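Local coordinates for hypothetical protein TM1553 (Thermotoga maritima, PDB 1VRM), which probably transfers the FMN moiety of FAD to target proteins, as other members of the ApbE family do, at residues A191-G199 with L225-S233. Residues are numbered along the deposited sequence; the frame is centred on the assembly and turned at random. Where two conformers were deposited one is given.
Sequences AGGDVRIIG and LKSGAVATS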
ATOM      1  N   ALA A 191      -2.520   5.395   8.012  1.00  6.67           N
ATOM      2  CA  ALA A 191      -2.693   3.951   8.183  1.00  7.13           C
ATOM      3  C   ALA A 191      -1.334   3.341   8.009  1.00  8.32           C
ATOM      4  O   ALA A 191      -0.719   3.472   6.956  1.00  7.58           O
ATOM      5  CB  ALA A 191      -3.691   3.404   7.209  1.00  7.09           C
ATOM      6  N   GLY A 192      -0.843   2.729   9.066  1.00  8.37           N
ATOM      7  CA  GLY A 192       0.439   2.046   9.023  1.00 13.85           C
ATOM      8  C   GLY A 192       1.539   2.883   8.400  1.00 17.37           C
ATOM      9  O   GLY A 192       2.299   2.413   7.517  1.00 23.30           O
ATOM     10  N   GLY A 193       1.647   4.119   8.811  1.00 14.78           N
ATOM     11  CA  GLY A 193       2.786   4.904   8.207  1.00 19.28           C
ATOM     12  C   GLY A 193       2.642   5.335   6.711  0.50 16.08           C
ATOM     13  O   GLY A 193       3.620   5.620   5.958  0.50 14.23           O
ATOM     14  N   ASP A 194       1.425   5.262   6.224  1.00 10.06           N
ATOM     15  CA  ASP A 194       0.988   5.966   5.006  1.00 10.21           C
ATOM     16  C   ASP A 194       0.095   7.110   5.480  1.00 10.82           C
ATOM     17  O   ASP A 194      -0.712   6.935   6.397  1.00  8.49           O
ATOM     18  CB  ASP A 194       0.204   5.062   4.092  1.00 13.17           C
ATOM     19  CG  ASP A 194       1.049   3.875   3.540  1.00 16.24           C
ATOM     20  OD1 ASP A 194       2.277   3.845   3.788  1.00 21.93           O
ATOM     21  OD2 ASP A 194       0.455   2.999   2.866  1.00 29.79           O
ATOM     22  N   VAL A 195       0.163   8.270   4.829  1.00  7.23           N
ATOM     23  CA  VAL A 195      -0.598   9.431   5.239  1.00  6.98           C
ATOM     24  C   VAL A 195      -1.227  10.127   4.024  1.00  8.19           C
ATOM     25  O   VAL A 195      -0.579  10.261   2.949  1.00  7.53           O
ATOM     26  CB  VAL A 195       0.322  10.455   5.949  1.00  9.87           C
ATOM     27  CG1 VAL A 195      -0.459  11.685   6.366  1.00 12.63           C
ATOM     28  CG2 VAL A 195       0.997   9.842   7.208  1.00 11.69           C
ATOM     29  N   ARG A 196      -2.482  10.521   4.169  1.00  6.02           N
ATOM     30  CA  ARG A 196      -3.162  11.384   3.192  1.00  4.79           C
ATOM     31  C   ARG A 196      -3.616  12.670   3.903  1.00  6.20           C
ATOM     32  O   ARG A 196      -4.266  12.605   4.940  1.00  4.71           O
ATOM     33  CB  ARG A 196      -4.345  10.690   2.565  1.00  5.15           C
ATOM     34  CG  ARG A 196      -5.021  11.457   1.494  1.00  6.81           C
ATOM     35  CD  ARG A 196      -4.173  11.504   0.236  1.00 11.51           C
ATOM     36  NE  ARG A 196      -4.944  11.834  -0.926  1.00 18.49           N
ATOM     37  CZ  ARG A 196      -4.980  13.031  -1.418  1.00 15.77           C
ATOM     38  NH1 ARG A 196      -4.340  13.972  -0.808  1.00 13.03           N
ATOM     39  NH2 ARG A 196      -5.715  13.294  -2.456  1.00 16.28           N
ATOM     40  N   ILE A 197      -3.240  13.820   3.357  1.00  4.30           N
ATOM     41  CA  ILE A 197      -3.635  15.089   3.918  1.00  4.69           C
ATOM     42  C   ILE A 197      -5.090  15.388   3.486  1.00  6.39           C
ATOM     43  O   ILE A 197      -5.423  15.378   2.290  1.00  7.80           O
ATOM     44  CB  ILE A 197      -2.716  16.233   3.492  1.00  5.50           C
ATOM     45  CG1 ILE A 197      -1.252  15.942   3.805  1.00  9.58           C
ATOM     46  CG2 ILE A 197      -3.166  17.568   4.065  1.00  7.68           C
ATOM     47  CD1 ILE A 197      -0.963  15.499   5.170  1.00 10.10           C
ATOM     48  N   ILE A 198      -5.918  15.754   4.463  1.00  5.17           N
ATOM     49  CA  ILE A 198      -7.270  16.217   4.190  1.00  5.95           C
ATOM     50  C   ILE A 198      -7.281  17.681   3.774  1.00  6.85           C
ATOM     51  O   ILE A 198      -7.859  18.053   2.727  1.00  8.06           O
ATOM     52  CB  ILE A 198      -8.231  16.005   5.367  1.00  6.53           C
ATOM     53  CG1 ILE A 198      -8.391  14.523   5.679  1.00  7.60           C
ATOM     54  CG2 ILE A 198      -9.584  16.688   5.088  1.00  8.33           C
ATOM     55  CD1 ILE A 198      -9.126  14.232   7.026  1.00  7.75           C
ATOM     56  N   GLY A 199      -6.633  18.502   4.598  1.00  5.89           N
ATOM     57  CA  GLY A 199      -6.438  19.922   4.320  1.00  6.81           C
ATOM     58  C   GLY A 199      -5.346  20.424   5.225  1.00  6.53           C
ATOM     59  O   GLY A 199      -5.001  19.778   6.195  1.00  6.74           O
ATOM     60  N   LEU A 225       3.991  18.744   4.221  1.00 10.71           N
ATOM     61  CA  LEU A 225       2.929  18.554   3.226  1.00  9.12           C
ATOM     62  C   LEU A 225       1.689  19.377   3.583  1.00  9.27           C
ATOM     63  O   LEU A 225       1.070  19.193   4.651  1.00  9.08           O
ATOM     64  CB  LEU A 225       2.503  17.084   3.080  1.00 11.86           C
ATOM     65  CG  LEU A 225       3.509  16.067   2.565  1.00 19.16           C
ATOM     66  CD1 LEU A 225       2.845  14.688   2.554  1.00 18.83           C
ATOM     67  CD2 LEU A 225       3.969  16.423   1.181  1.00 17.36           C
ATOM     68  N   LYS A 226       1.336  20.286   2.686  1.00  9.86           N
ATOM     69  CA  LYS A 226       0.016  20.939   2.763  1.00 10.72           C
ATOM     70  C   LYS A 226      -1.071  20.162   2.035  1.00  9.84           C
ATOM     71  O   LYS A 226      -2.229  20.460   2.211  1.00 11.10           O
ATOM     72  CB  LYS A 226       0.029  22.408   2.280  1.00 10.66           C
ATOM     73  CG  LYS A 226       0.756  23.421   3.173  1.00 18.87           C
ATOM     74  CD  LYS A 226       0.611  24.901   2.642  1.00 14.93           C
ATOM     75  CE  LYS A 226      -0.852  25.410   2.671  1.00 19.29           C
ATOM     76  NZ  LYS A 226      -0.942  26.965   2.648  1.00 16.63           N
ATOM     77  N   SER A 227      -0.696  19.179   1.219  1.00  8.83           N
ATOM     78  CA  SER A 227      -1.602  18.403   0.405  1.00  8.82           C
ATOM     79  C   SER A 227      -0.886  17.118  -0.010  1.00 10.72           C
ATOM     80  O   SER A 227       0.314  16.969   0.236  1.00 13.33           O
ATOM     81  CB  SER A 227      -2.043  19.186  -0.832  1.00  9.61           C
ATOM     82  OG  SER A 227      -0.965  19.407  -1.753  1.00 13.57           O
ATOM     83  N   GLY A 228      -1.612  16.218  -0.636  1.00  7.26           N
ATOM     84  CA  GLY A 228      -1.037  15.019  -1.214  1.00  7.31           C
ATOM     85  C   GLY A 228      -0.892  13.911  -0.199  1.00  7.26           C
ATOM     86  O   GLY A 228      -1.664  13.809   0.772  1.00  8.08           O
ATOM     87  N   ALA A 229       0.085  13.041  -0.439  1.00  5.15           N
ATOM     88  CA  ALA A 229       0.213  11.872   0.367  1.00  7.66           C
ATOM     89  C   ALA A 229       1.654  11.403   0.441  1.00  6.37           C
ATOM     90  O   ALA A 229       2.486  11.751  -0.382  1.00  5.54           O
ATOM     91  CB  ALA A 229      -0.667  10.710  -0.267  1.00  5.47           C
ATOM     92  N   VAL A 230       1.930  10.602   1.468  1.00  5.25           N
ATOM     93  CA  VAL A 230       3.227   9.969   1.604  1.00  3.94           C
ATOM     94  C   VAL A 230       2.975   8.516   2.024  1.00  5.65           C
ATOM     95  O   VAL A 230       2.077   8.237   2.821  1.00  6.68           O
ATOM     96  CB  VAL A 230       4.172  10.719   2.556  1.00  7.96           C
ATOM     97  CG1 VAL A 230       3.641  10.866   3.974  1.00 10.78           C
ATOM     98  CG2 VAL A 230       5.540  10.032   2.568  1.00  8.05           C
ATOM     99  N   ALA A 231       3.758   7.599   1.484  1.00  5.44           N
ATOM    100  CA  ALA A 231       3.623   6.173   1.836  1.00  6.05           C
ATOM    101  C   ALA A 231       5.035   5.588   1.938  1.00  6.98           C
ATOM    102  O   ALA A 231       5.900   5.912   1.116  1.00  6.55           O
ATOM    103  CB  ALA A 231       2.802   5.430   0.786  1.00  9.08           C
ATOM    104  N   THR A 232       5.228   4.638   2.850  1.00  6.80           N
ATOM    105  CA  THR A 232       6.486   3.983   3.042  1.00  9.15           C
ATOM    106  C   THR A 232       6.283   2.464   2.970  1.00 11.76           C
ATOM    107  O   THR A 232       5.324   1.923   3.566  1.00 12.00           O
ATOM    108  CB  THR A 232       7.123   4.437   4.379  1.00 11.88           C
ATOM    109  OG1 THR A 232       7.435   5.836   4.304  1.00 12.72           O
ATOM    110  CG2 THR A 232       8.404   3.644   4.666  1.00 13.59           C
ATOM    111  N   SER A 233       7.153   1.776   2.223  1.00  7.89           N
ATOM    112  CA  SER A 233       7.233   0.310   2.283  1.00  8.30           C
ATOM    113  C   SER A 233       8.564  -0.002   2.937  1.00  8.23           C
ATOM    114  O   SER A 233       9.582   0.543   2.585  1.00  7.43           O
ATOM    115  CB  SER A 233       7.202  -0.334   0.908  1.00 11.62           C
ATOM    116  OG  SER A 233       5.926  -0.205   0.337  1.00 16.16           O
TER
HETATM  117  O   HOH W   1       5.245   1.457   6.344  1.00 49.68           O
HETATM  118  O   HOH W   2       5.481   7.383   5.222  1.00 23.05           O
HETATM  119  O   HOH W   3      -4.371  16.262   0.047  0.50 14.87           O
HETATM  120  O   HOH W   4      -4.538  16.706  -2.233  1.00 26.76           O
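I197 buries the most surface here, 74 Å², against the 225-228 bend. Its CG2 branch lies 3.6 Å from K226 O, while CG1, set beside the backbone N by chi1 of -55°, comes 4.0 Å from L225 CB, the two side chains running at a slant to each other. The backbone of I197 is pinned as well: its N-H points almost straight at G228 O (3.0 Å, 175° at the hydrogen). Two residues further in, V195 and V230 form an antiparallel hydrogen-bonded pair, with V195 N to V230 O at 2.8 Å and V230 N to V195 O at 2.9 Å; both side chains lie on one face of the sheet, where V195 CB meets V230 CG1 at 3.9 Å. The opposite face carries D194, R196, A229 and A231. R196 bends at chi2 (72°), laying CD against A229 CB and bringing NH1 3.1 Å from G228 O, which thus accepts two N-H groups; this second donor sits above the carbonyl plane. An alanine in place of R196 would probably take away the second donor to G228 O, leaving the bond from I197 N, and cost D172 on helix 166-181 its salt bridge to NE. At the far end, where the type I' turn from A191 closes at D194, OD1 of D194 accepts T232 N at 3.2 Å, from a donor tilted out of the carboxylate plane. The pair joins two inner strands of the antiparallel sheet: 194-197 is flanked by 186-191 and 229-234 by 262-269, where T266 touches V230. Helix 166-181 packs on D194 and R196, and helix 272-296 covers A229 and A231 from that same face.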